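Local coordinates for terminase subunit UL89 protein (Human herpesvirus 5, PDB 3N4P) that probably cuts viral DNA with its C-terminal nuclease domain and, within the tripartite terminase complex, acts in the motor that translocates the genome into empty capsids, at residues Y64-P69 with T265-D270; H119-V124 with C152-S157; L210-I215 with H219-Y224. All blocks are in the same frame, centred on the assembly; numbering follows the deposited sequence.

Contact 1: residues Y64-P69 with T265-D270; sequences YVYLDP and TYLCDD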
loop_
_atom_site.group_PDB
_atom_site.type_symbol
_atom_site.label_atom_id
_atom_site.label_comp_id
_atom_site.label_asym_id
_atom_site.label_seq_id
_atom_site.Cartn_x
_atom_site.Cartn_y
_atom_site.Cartn_z
ATOM N N TYR B 64 -8.061 -15.506 -10.570
ATOM C CA TYR B 64 -9.375 -15.402 -11.210
ATOM C C TYR B 64 -9.315 -14.269 -12.236
ATOM O O TYR B 64 -8.911 -13.138 -11.890
ATOM C CB TYR B 64 -10.464 -15.094 -10.132
ATOM C CG TYR B 64 -10.621 -16.267 -9.201
ATOM C CD1 TYR B 64 -9.772 -16.422 -8.107
ATOM C CD2 TYR B 64 -11.527 -17.307 -9.498
ATOM C CE1 TYR B 64 -9.885 -17.576 -7.233
ATOM C CE2 TYR B 64 -11.667 -18.487 -8.640
ATOM C CZ TYR B 64 -10.816 -18.608 -7.522
ATOM O OH TYR B 64 -10.869 -19.737 -6.708
ATOM N N VAL B 65 -9.713 -14.516 -13.474
ATOM C CA VAL B 65 -9.828 -13.388 -14.394
ATOM C C VAL B 65 -11.201 -13.280 -15.104
ATOM O O VAL B 65 -11.834 -14.267 -15.388
ATOM C CB VAL B 65 -8.647 -13.334 -15.520
ATOM C CG1 VAL B 65 -7.445 -14.280 -15.300
ATOM C CG2 VAL B 65 -9.196 -13.336 -16.867
ATOM N N TYR B 66 -11.584 -12.084 -15.523
ATOM C CA TYR B 66 -12.823 -11.933 -16.251
ATOM C C TYR B 66 -12.589 -10.967 -17.360
ATOM O O TYR B 66 -11.962 -9.938 -17.138
ATOM C CB TYR B 66 -13.808 -11.230 -15.315
ATOM C CG TYR B 66 -15.127 -10.894 -15.906
ATOM C CD1 TYR B 66 -16.173 -11.828 -15.895
ATOM C CD2 TYR B 66 -15.387 -9.615 -16.403
ATOM C CE1 TYR B 66 -17.458 -11.500 -16.397
ATOM C CE2 TYR B 66 -16.652 -9.285 -16.927
ATOM C CZ TYR B 66 -17.674 -10.229 -16.912
ATOM O OH TYR B 66 -18.917 -9.909 -17.401
ATOM N N LEU B 67 -13.213 -11.215 -18.505
ATOM C CA LEU B 67 -13.234 -10.208 -19.536
ATOM C C LEU B 67 -14.544 -10.225 -20.270
ATOM O O LEU B 67 -15.224 -11.241 -20.339
ATOM C CB LEU B 67 -12.073 -10.391 -20.541
ATOM C CG LEU B 67 -12.075 -11.680 -21.356
ATOM C CD1 LEU B 67 -11.403 -11.542 -22.795
ATOM C CD2 LEU B 67 -11.339 -12.727 -20.554
ATOM N N ASP B 68 -14.871 -9.082 -20.846
ATOM C CA ASP B 68 -16.093 -8.912 -21.631
ATOM C C ASP B 68 -15.740 -8.440 -23.010
ATOM O O ASP B 68 -15.697 -7.229 -23.251
ATOM C CB ASP B 68 -17.019 -7.870 -20.963
ATOM C CG ASP B 68 -18.274 -7.563 -21.806
ATOM O OD1 ASP B 68 -18.490 -8.170 -22.889
ATOM O OD2 ASP B 68 -19.064 -6.705 -21.374
ATOM N N PRO B 69 -15.482 -9.378 -23.937
ATOM C CA PRO B 69 -15.003 -8.888 -25.228
ATOM C C PRO B 69 -16.068 -8.023 -25.886
ATOM O O PRO B 69 -17.260 -8.378 -25.874
ATOM C CB PRO B 69 -14.736 -10.172 -26.051
ATOM C CG PRO B 69 -15.439 -11.271 -25.322
ATOM C CD PRO B 69 -15.589 -10.849 -23.874
ATOM N N THR B 265 -13.873 -10.469 -8.845
ATOM C CA THR B 265 -13.924 -10.603 -7.381
ATOM C C THR B 265 -15.096 -11.485 -6.948
ATOM O O THR B 265 -14.924 -12.392 -6.144
ATOM C CB THR B 265 -13.916 -9.215 -6.664
ATOM O OG1 THR B 265 -15.066 -8.440 -7.046
ATOM C CG2 THR B 265 -12.684 -8.433 -7.080
ATOM N N TYR B 266 -16.265 -11.252 -7.529
ATOM C CA TYR B 266 -17.443 -12.056 -7.337
ATOM C C TYR B 266 -17.273 -13.569 -7.647
ATOM O O TYR B 266 -17.743 -14.427 -6.866
ATOM C CB TYR B 266 -18.531 -11.488 -8.225
ATOM C CG TYR B 266 -19.886 -12.105 -8.059
ATOM C CD1 TYR B 266 -20.609 -11.926 -6.858
ATOM C CD2 TYR B 266 -20.477 -12.830 -9.106
ATOM C CE1 TYR B 266 -21.859 -12.465 -6.682
ATOM C CE2 TYR B 266 -21.764 -13.369 -8.945
ATOM C CZ TYR B 266 -22.436 -13.187 -7.718
ATOM O OH TYR B 266 -23.694 -13.698 -7.508
ATOM N N LEU B 267 -16.638 -13.922 -8.775
ATOM C CA LEU B 267 -16.565 -15.332 -9.063
ATOM C C LEU B 267 -15.471 -16.005 -8.246
ATOM O O LEU B 267 -15.333 -17.204 -8.316
ATOM C CB LEU B 267 -16.383 -15.629 -10.535
ATOM C CG LEU B 267 -17.345 -15.523 -11.722
ATOM C CD1 LEU B 267 -18.850 -15.434 -11.419
ATOM C CD2 LEU B 267 -16.907 -14.451 -12.637
ATOM N N CYS B 268 -14.684 -15.244 -7.490
ATOM C CA CYS B 268 -13.862 -15.826 -6.399
ATOM C C CYS B 268 -14.561 -16.830 -5.432
ATOM O O CYS B 268 -13.943 -17.837 -5.071
ATOM C CB CYS B 268 -13.144 -14.755 -5.554
ATOM S SG CYS B 268 -11.366 -14.405 -5.925
ATOM N N ASP B 269 -15.809 -16.610 -5.000
ATOM C CA ASP B 269 -16.380 -17.537 -3.993
ATOM C C ASP B 269 -16.651 -18.971 -4.485
ATOM O O ASP B 269 -16.797 -19.206 -5.657
ATOM C CB ASP B 269 -17.626 -17.009 -3.314
ATOM C CG ASP B 269 -17.899 -17.744 -1.980
ATOM O OD1 ASP B 269 -17.142 -17.481 -1.015
ATOM O OD2 ASP B 269 -18.822 -18.613 -1.901
ATOM N N ASP B 270 -16.767 -19.908 -3.542
ATOM C CA ASP B 270 -16.934 -21.359 -3.829
ATOM C C ASP B 270 -18.295 -21.748 -4.400
ATOM O O ASP B 270 -18.439 -22.815 -5.015
ATOM C CB ASP B 270 -16.684 -22.189 -2.573
ATOM C CG ASP B 270 -15.471 -21.716 -1.787
ATOM O OD1 ASP B 270 -14.822 -20.708 -2.186
ATOM O OD2 ASP B 270 -15.195 -22.356 -0.744
#
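Tyr64 and Cys268 come closest in backbone terms, with their CA atoms 6.6 Å apart, where strand 62-67 passes residues 265-270 at the C-terminal part of helix 256-267. The ring of Tyr64 carries the contact. Its CG lies beside the backbone N and anti to the carbonyl carbon (chi1 -67°), which presents one face of the ring to the helix. Over the centre of that face stands Cys268 CA, 4.0 Å from the ring centroid and only 8° off the ring normal, a well-aligned CH-pi contact. The thiol of the same residue lies on the same side but displaced toward the CD1-CE1 side of the ring: Cys268 SG approaches Tyr64 CD1 at 3.4 Å. Relative to the ring normal it is tilted by 35°, an oblique sulfur-aromatic contact. Toward the other flank, the carbonyl oxygen Leu267 O lies 3.9 Å from Tyr64 CE2, oblique to the ring.

Two residues further along the strand, the CB of Tyr66 is also directed toward 265-270. There the meeting is lighter and purely apolar, Leu267 CD2 reaching Tyr66 CD1 at 4.2 Å. The Tyr66 ring also touches Glu139, Tyr182 and Met184, and strand 62-67 leads directly into Asp68, which binds magnesium together with Glu139. Val65 packs on Ile121 of helix 109-127 and Leu67 on Ile150 and Ile154 of helix 144-161.

The joint between strand and helix thus rests on dispersion and on the polarisable sulfur and ring face, without hydrogen bonds between the two segments. Being apolar and sulfur-aromatic, it holds by shape and polarisability, and it lies on the strand that leads into a magnesium ligand.

Contact 2: residues H119-V124 with C152-S157; sequences HMIISV and CLIRQS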
loop_
_atom_site.group_PDB
_atom_site.type_symbol
_atom_site.label_atom_id
_atom_site.label_comp_id
_atom_site.label_asym_id
_atom_site.label_seq_id
_atom_site.Cartn_x
_atom_site.Cartn_y
_atom_site.Cartn_z
ATOM N N HIS B 119 -1.291 -11.937 -22.590
ATOM C CA HIS B 119 -0.078 -11.234 -22.230
ATOM C C HIS B 119 -0.155 -10.708 -20.779
ATOM O O HIS B 119 0.806 -10.828 -19.983
ATOM C CB HIS B 119 0.062 -10.084 -23.212
ATOM C CG HIS B 119 1.371 -9.394 -23.167
ATOM N ND1 HIS B 119 2.507 -9.975 -22.635
ATOM C CD2 HIS B 119 1.737 -8.159 -23.584
ATOM C CE1 HIS B 119 3.521 -9.128 -22.742
ATOM N NE2 HIS B 119 3.082 -8.021 -23.315
ATOM N N MET B 120 -1.293 -10.174 -20.371
ATOM C CA MET B 120 -1.370 -9.727 -18.976
ATOM C C MET B 120 -1.214 -10.915 -17.997
ATOM O O MET B 120 -0.491 -10.805 -17.001
ATOM C CB MET B 120 -2.689 -9.054 -18.699
ATOM C CG MET B 120 -2.980 -8.877 -17.129
ATOM S SD MET B 120 -4.730 -8.677 -16.811
ATOM C CE MET B 120 -5.393 -10.331 -16.867
ATOM N N ILE B 121 -1.944 -12.001 -18.240
ATOM C CA ILE B 121 -1.897 -13.232 -17.426
ATOM C C ILE B 121 -0.488 -13.853 -17.264
ATOM O O ILE B 121 -0.115 -14.204 -16.139
ATOM C CB ILE B 121 -2.858 -14.307 -18.024
ATOM C CG1 ILE B 121 -4.321 -13.910 -17.727
ATOM C CG2 ILE B 121 -2.538 -15.757 -17.498
ATOM C CD1 ILE B 121 -5.254 -14.565 -18.897
ATOM N N ILE B 122 0.249 -13.971 -18.360
ATOM C CA ILE B 122 1.618 -14.454 -18.362
ATOM C C ILE B 122 2.521 -13.547 -17.520
ATOM O O ILE B 122 3.313 -14.055 -16.722
ATOM C CB ILE B 122 2.117 -14.631 -19.808
ATOM C CG1 ILE B 122 1.282 -15.702 -20.542
ATOM C CG2 ILE B 122 3.687 -14.959 -19.943
ATOM C CD1 ILE B 122 1.312 -15.370 -22.139
ATOM N N SER B 123 2.404 -12.214 -17.634
ATOM C CA SER B 123 3.238 -11.369 -16.781
ATOM C C SER B 123 2.879 -11.555 -15.308
ATOM O O SER B 123 3.762 -11.537 -14.471
ATOM C CB SER B 123 3.101 -9.895 -17.131
ATOM O OG SER B 123 3.509 -9.736 -18.491
ATOM N N VAL B 124 1.589 -11.661 -15.006
ATOM C CA VAL B 124 1.153 -11.831 -13.655
ATOM C C VAL B 124 1.691 -13.140 -13.094
ATOM O O VAL B 124 2.167 -13.140 -11.949
ATOM C CB VAL B 124 -0.342 -11.841 -13.527
ATOM C CG1 VAL B 124 -0.788 -12.319 -12.055
ATOM C CG2 VAL B 124 -0.923 -10.463 -13.792
ATOM N N CYS B 152 -10.775 -20.069 -26.260
ATOM C CA CYS B 152 -9.871 -21.034 -26.843
ATOM C C CYS B 152 -8.561 -20.351 -27.221
ATOM O O CYS B 152 -7.506 -20.918 -27.019
ATOM C CB CYS B 152 -10.577 -21.765 -28.001
ATOM S SG CYS B 152 -9.489 -22.678 -29.022
ATOM N N LEU B 153 -8.608 -19.093 -27.660
ATOM C CA LEU B 153 -7.359 -18.402 -28.037
ATOM C C LEU B 153 -6.533 -18.049 -26.837
ATOM O O LEU B 153 -5.343 -18.060 -26.895
ATOM C CB LEU B 153 -7.557 -17.192 -28.972
ATOM C CG LEU B 153 -8.082 -17.463 -30.387
ATOM C CD1 LEU B 153 -8.876 -16.258 -30.879
ATOM C CD2 LEU B 153 -7.017 -17.884 -31.470
ATOM N N ILE B 154 -7.177 -17.779 -25.724
ATOM C CA ILE B 154 -6.507 -17.397 -24.497
ATOM C C ILE B 154 -5.788 -18.613 -23.966
ATOM O O ILE B 154 -4.603 -18.532 -23.610
ATOM C CB ILE B 154 -7.514 -16.955 -23.430
ATOM C CG1 ILE B 154 -8.126 -15.575 -23.790
ATOM C CG2 ILE B 154 -6.776 -16.874 -22.007
ATOM C CD1 ILE B 154 -9.170 -15.072 -22.842
ATOM N N ARG B 155 -6.506 -19.726 -23.841
ATOM C CA ARG B 155 -5.931 -20.966 -23.336
ATOM C C ARG B 155 -4.664 -21.314 -24.174
ATOM O O ARG B 155 -3.624 -21.689 -23.642
ATOM C CB ARG B 155 -6.957 -22.104 -23.452
ATOM C CG ARG B 155 -6.594 -23.412 -22.742
ATOM C CD ARG B 155 -7.385 -24.618 -23.322
ATOM N NE ARG B 155 -7.520 -24.533 -24.775
ATOM C CZ ARG B 155 -6.605 -24.911 -25.669
ATOM N NH1 ARG B 155 -5.430 -25.423 -25.292
ATOM N NH2 ARG B 155 -6.859 -24.750 -26.970
ATOM N N GLN B 156 -4.786 -21.147 -25.468
ATOM C CA GLN B 156 -3.661 -21.262 -26.388
ATOM C C GLN B 156 -2.385 -20.430 -26.098
ATOM O O GLN B 156 -1.291 -21.009 -26.033
ATOM C CB GLN B 156 -4.153 -20.926 -27.775
ATOM C CG GLN B 156 -4.560 -22.091 -28.518
ATOM C CD GLN B 156 -5.048 -21.731 -29.927
ATOM O OE1 GLN B 156 -6.232 -21.986 -30.271
ATOM N NE2 GLN B 156 -4.165 -21.102 -30.733
ATOM N N SER B 157 -2.501 -19.093 -25.972
ATOM C CA SER B 157 -1.313 -18.263 -25.648
ATOM C C SER B 157 -0.767 -18.643 -24.289
ATOM O O SER B 157 0.438 -18.851 -24.136
ATOM C CB SER B 157 -1.542 -16.734 -25.647
ATOM O OG SER B 157 -2.196 -16.304 -26.813
#
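Ile121 and Ile154 adopt nearly the same first torsion, chi1 -73° and -72°, with CG1 beside the backbone N and CG2 anti to it, yet they meet through different branches. Ile121 extends its CG1 arm away from its own helix, so that the terminal CD1 does the touching. Ile154 answers with the short CG2 branch, and Ile121 CD1 rests against Ile154 CG2 at 4.2 Å. The two side chains cross at about a right angle, a methyl-to-methyl meeting that leaves the long arm of Ile154 to continue toward the sheet.

A second touch lies nearer the outside. Ile122, with a similar first torsion, lays its CD1 4.1 Å from the backbone carbonyl oxygen of Ser157. This is van der Waals contact between a methyl and a helix carbonyl. The hydroxyl of Ser157 finds its polar partner about two turns before Ile122 on helix 109-127, where Ser157 OG hydrogen-bonds Glu115 OE2. A polar link therefore flanks the apolar pair, but the six-residue segments themselves are joined by van der Waals contacts, and sparsely.

The arrangement is a helix-to-helix seam on one face of the sheet. Helix 144-161 forms the crossover of a beta-alpha-beta unit between parallel strands 133-138 and 165-172, and helix 109-127 lies next to it. Leu153 and Ile154 extend the seam to Ala114, and Ser157 to Ala118. Beneath it, Ile121 packs on Val65 and Ile154 on Leu67 of strand 62-67, while Met120 and Val124 of helix 109-127 press on Val211 of strand 204-211.

Contact 3: residues L210-I215 with H219-Y224; sequences LVSYTI and HDPIEY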
loop_
_atom_site.group_PDB
_atom_site.type_symbol
_atom_site.label_atom_id
_atom_site.label_comp_id
_atom_site.label_asym_id
_atom_site.label_seq_id
_atom_site.Cartn_x
_atom_site.Cartn_y
_atom_site.Cartn_z
ATOM N N LEU B 210 1.062 -4.395 -9.985
ATOM C CA LEU B 210 -0.078 -4.463 -10.888
ATOM C C LEU B 210 0.311 -4.367 -12.428
ATOM O O LEU B 210 0.923 -3.416 -12.879
ATOM C CB LEU B 210 -1.007 -3.326 -10.491
ATOM C CG LEU B 210 -2.308 -2.892 -11.192
ATOM C CD1 LEU B 210 -2.440 -3.311 -12.617
ATOM C CD2 LEU B 210 -3.492 -3.302 -10.428
ATOM N N VAL B 211 -0.069 -5.364 -13.207
ATOM C CA VAL B 211 0.345 -5.429 -14.643
ATOM C C VAL B 211 -0.708 -4.756 -15.465
ATOM O O VAL B 211 -1.867 -5.011 -15.260
ATOM C CB VAL B 211 0.415 -6.911 -15.090
ATOM C CG1 VAL B 211 0.580 -7.025 -16.638
ATOM C CG2 VAL B 211 1.522 -7.580 -14.353
ATOM N N SER B 212 -0.315 -3.854 -16.351
ATOM C CA SER B 212 -1.274 -3.308 -17.290
ATOM C C SER B 212 -0.646 -2.737 -18.531
ATOM O O SER B 212 -0.239 -1.594 -18.505
ATOM C CB SER B 212 -2.031 -2.161 -16.668
ATOM O OG SER B 212 -2.917 -1.673 -17.673
ATOM N N TYR B 213 -0.622 -3.483 -19.629
ATOM C CA TYR B 213 0.092 -3.029 -20.810
ATOM C C TYR B 213 -0.701 -1.978 -21.586
ATOM O O TYR B 213 -0.119 -1.213 -22.356
ATOM C CB TYR B 213 0.437 -4.204 -21.730
ATOM C CG TYR B 213 1.474 -5.103 -21.085
ATOM C CD1 TYR B 213 1.110 -6.353 -20.564
ATOM C CD2 TYR B 213 2.834 -4.709 -21.033
ATOM C CE1 TYR B 213 2.044 -7.194 -20.004
ATOM C CE2 TYR B 213 3.805 -5.535 -20.448
ATOM C CZ TYR B 213 3.392 -6.796 -19.921
ATOM O OH TYR B 213 4.320 -7.671 -19.366
ATOM N N THR B 214 -2.028 -1.928 -21.414
ATOM C CA THR B 214 -2.815 -1.004 -22.233
ATOM C C THR B 214 -3.107 0.273 -21.461
ATOM O O THR B 214 -3.572 1.249 -22.064
ATOM C CB THR B 214 -4.204 -1.580 -22.649
ATOM O OG1 THR B 214 -4.973 -1.839 -21.479
ATOM C CG2 THR B 214 -4.031 -2.861 -23.469
ATOM N N ILE B 215 -2.909 0.284 -20.114
ATOM C CA ILE B 215 -3.160 1.492 -19.361
ATOM C C ILE B 215 -1.896 2.211 -18.860
ATOM O O ILE B 215 -1.899 3.433 -18.797
ATOM C CB ILE B 215 -4.128 1.186 -18.155
ATOM C CG1 ILE B 215 -5.450 0.592 -18.680
ATOM C CG2 ILE B 215 -4.403 2.439 -17.272
ATOM C CD1 ILE B 215 -6.256 -0.118 -17.485
ATOM N N HIS B 219 -1.768 6.357 -17.836
ATOM C CA HIS B 219 -2.267 6.683 -16.501
ATOM C C HIS B 219 -1.706 5.700 -15.529
ATOM O O HIS B 219 -1.498 4.543 -15.886
ATOM C CB HIS B 219 -3.799 6.508 -16.353
ATOM C CG HIS B 219 -4.586 7.412 -17.223
ATOM N ND1 HIS B 219 -5.308 6.951 -18.311
ATOM C CD2 HIS B 219 -4.792 8.751 -17.169
ATOM C CE1 HIS B 219 -5.907 7.967 -18.911
ATOM N NE2 HIS B 219 -5.594 9.070 -18.254
ATOM N N ASP B 220 -1.536 6.126 -14.281
ATOM C CA ASP B 220 -1.600 5.118 -13.141
ATOM C C ASP B 220 -2.902 4.298 -13.233
ATOM O O ASP B 220 -3.973 4.914 -13.218
ATOM C CB ASP B 220 -1.451 5.869 -11.787
ATOM C CG ASP B 220 -1.743 4.943 -10.548
ATOM O OD1 ASP B 220 -1.668 3.670 -10.621
ATOM O OD2 ASP B 220 -2.072 5.519 -9.492
ATOM N N PRO B 221 -2.840 2.942 -13.405
ATOM C CA PRO B 221 -4.075 2.152 -13.617
ATOM C C PRO B 221 -5.080 2.225 -12.498
ATOM O O PRO B 221 -6.313 2.167 -12.742
ATOM C CB PRO B 221 -3.609 0.690 -13.742
ATOM C CG PRO B 221 -2.086 0.778 -14.240
ATOM C CD PRO B 221 -1.599 2.176 -13.722
ATOM N N ILE B 222 -4.577 2.295 -11.262
ATOM C CA ILE B 222 -5.432 2.493 -10.128
ATOM C C ILE B 222 -6.143 3.861 -10.095
ATOM O O ILE B 222 -7.323 3.961 -9.693
ATOM C CB ILE B 222 -4.679 2.199 -8.811
ATOM C CG1 ILE B 222 -4.239 0.690 -8.744
ATOM C CG2 ILE B 222 -5.521 2.672 -7.655
ATOM C CD1 ILE B 222 -5.391 -0.269 -9.065
ATOM N N GLU B 223 -5.471 4.924 -10.517
ATOM C CA GLU B 223 -6.148 6.269 -10.648
ATOM C C GLU B 223 -7.228 6.258 -11.738
ATOM O O GLU B 223 -8.345 6.764 -11.547
ATOM C CB GLU B 223 -5.128 7.380 -10.906
ATOM C CG GLU B 223 -5.709 8.775 -11.295
ATOM C CD GLU B 223 -4.791 9.990 -10.892
ATOM O OE1 GLU B 223 -3.601 10.067 -11.345
ATOM O OE2 GLU B 223 -5.294 10.894 -10.153
ATOM N N TYR B 224 -6.942 5.576 -12.845
ATOM C CA TYR B 224 -7.903 5.337 -13.892
ATOM C C TYR B 224 -9.120 4.522 -13.395
ATOM O O TYR B 224 -10.260 4.854 -13.720
ATOM C CB TYR B 224 -7.190 4.555 -14.990
ATOM C CG TYR B 224 -8.024 4.325 -16.212
ATOM C CD1 TYR B 224 -8.545 3.065 -16.492
ATOM C CD2 TYR B 224 -8.286 5.381 -17.129
ATOM C CE1 TYR B 224 -9.314 2.843 -17.638
ATOM C CE2 TYR B 224 -9.073 5.167 -18.275
ATOM C CZ TYR B 224 -9.561 3.901 -18.530
ATOM O OH TYR B 224 -10.303 3.691 -19.671
#
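Tyr224 receives Ile215 obliquely at its ring, Ile215 CD1 standing 4.0 Å from Tyr224 CD1, and the two side chains cross at about a right angle. A second flat group, the carboxylate of Asp220, acts within its own segment and is approached from above its plane by the backbone N-H of Ile222. Asp220 is the N-cap residue of helix 221-229, and this is its capping bond, 3.3 Å from Ile222 N to Asp220 OD1. It is paired with an ST motif earlier in the chain, where Ser212 OG accepts from Ile215 N. The connection from strand 204-211 into the helix is thus a short loop with a polar side chain accepting a backbone N-H near each end. Asp220 OD2 has a second partner in a salt bridge with Arg47, and Ser212 OG also bonds to Leu97 O of strand 91-100.

Ile215 fills the inside of the loop. With CG2 anti to the backbone N (its CG1 branch at chi1 -58°), the short branch is laid on the first turn of the helix, Ile215 CG2 lying 3.7 Å from Pro221 CA. The longer branch goes to Tyr224, whose hydroxyl is hydrogen-bonded to His99 ND1. Pro221 lies between Ser212 and Ile215: Ser212 CB meets Pro221 CG at 3.8 Å. Farther back, Leu210 CD2 packs on Ile222 CD1, also at 3.8 Å. Leu257 of helix 256-267 touches both Ile215 and Tyr224.

In this way the first helical turn is folded back over the face of the sheet opposite helix 109-127, with an apolar filling between. At the mouth of the loop the chain is tied by one backbone bond, His219 N to Ile215 O, 3.1 Å long with an N-H...O angle of 158°.

The three contacts are arranged about one sheet. Contact 2 lies beneath strand 62-67 of contact 1, touching it at Leu67 CD2 to Ile154 CD1 (3.9 Å) and at Val65 CG1 to Ile121 CG1 (4.0 Å), while helix 256-267 lies on the other face. Contact 3 joins contact 2 through Val124 CG2 and Val211 CG2, 3.8 Å apart, and through the stacked rings of His119 and Tyr213. Contacts 1 and 3 do not touch; their nearest atoms are about 11 Å apart. Contact 1 includes the magnesium ligand Asp68. In contact 3, the Tyr224 side chain lies about 7 Å from that of Asp256, a predicted catalytic residue.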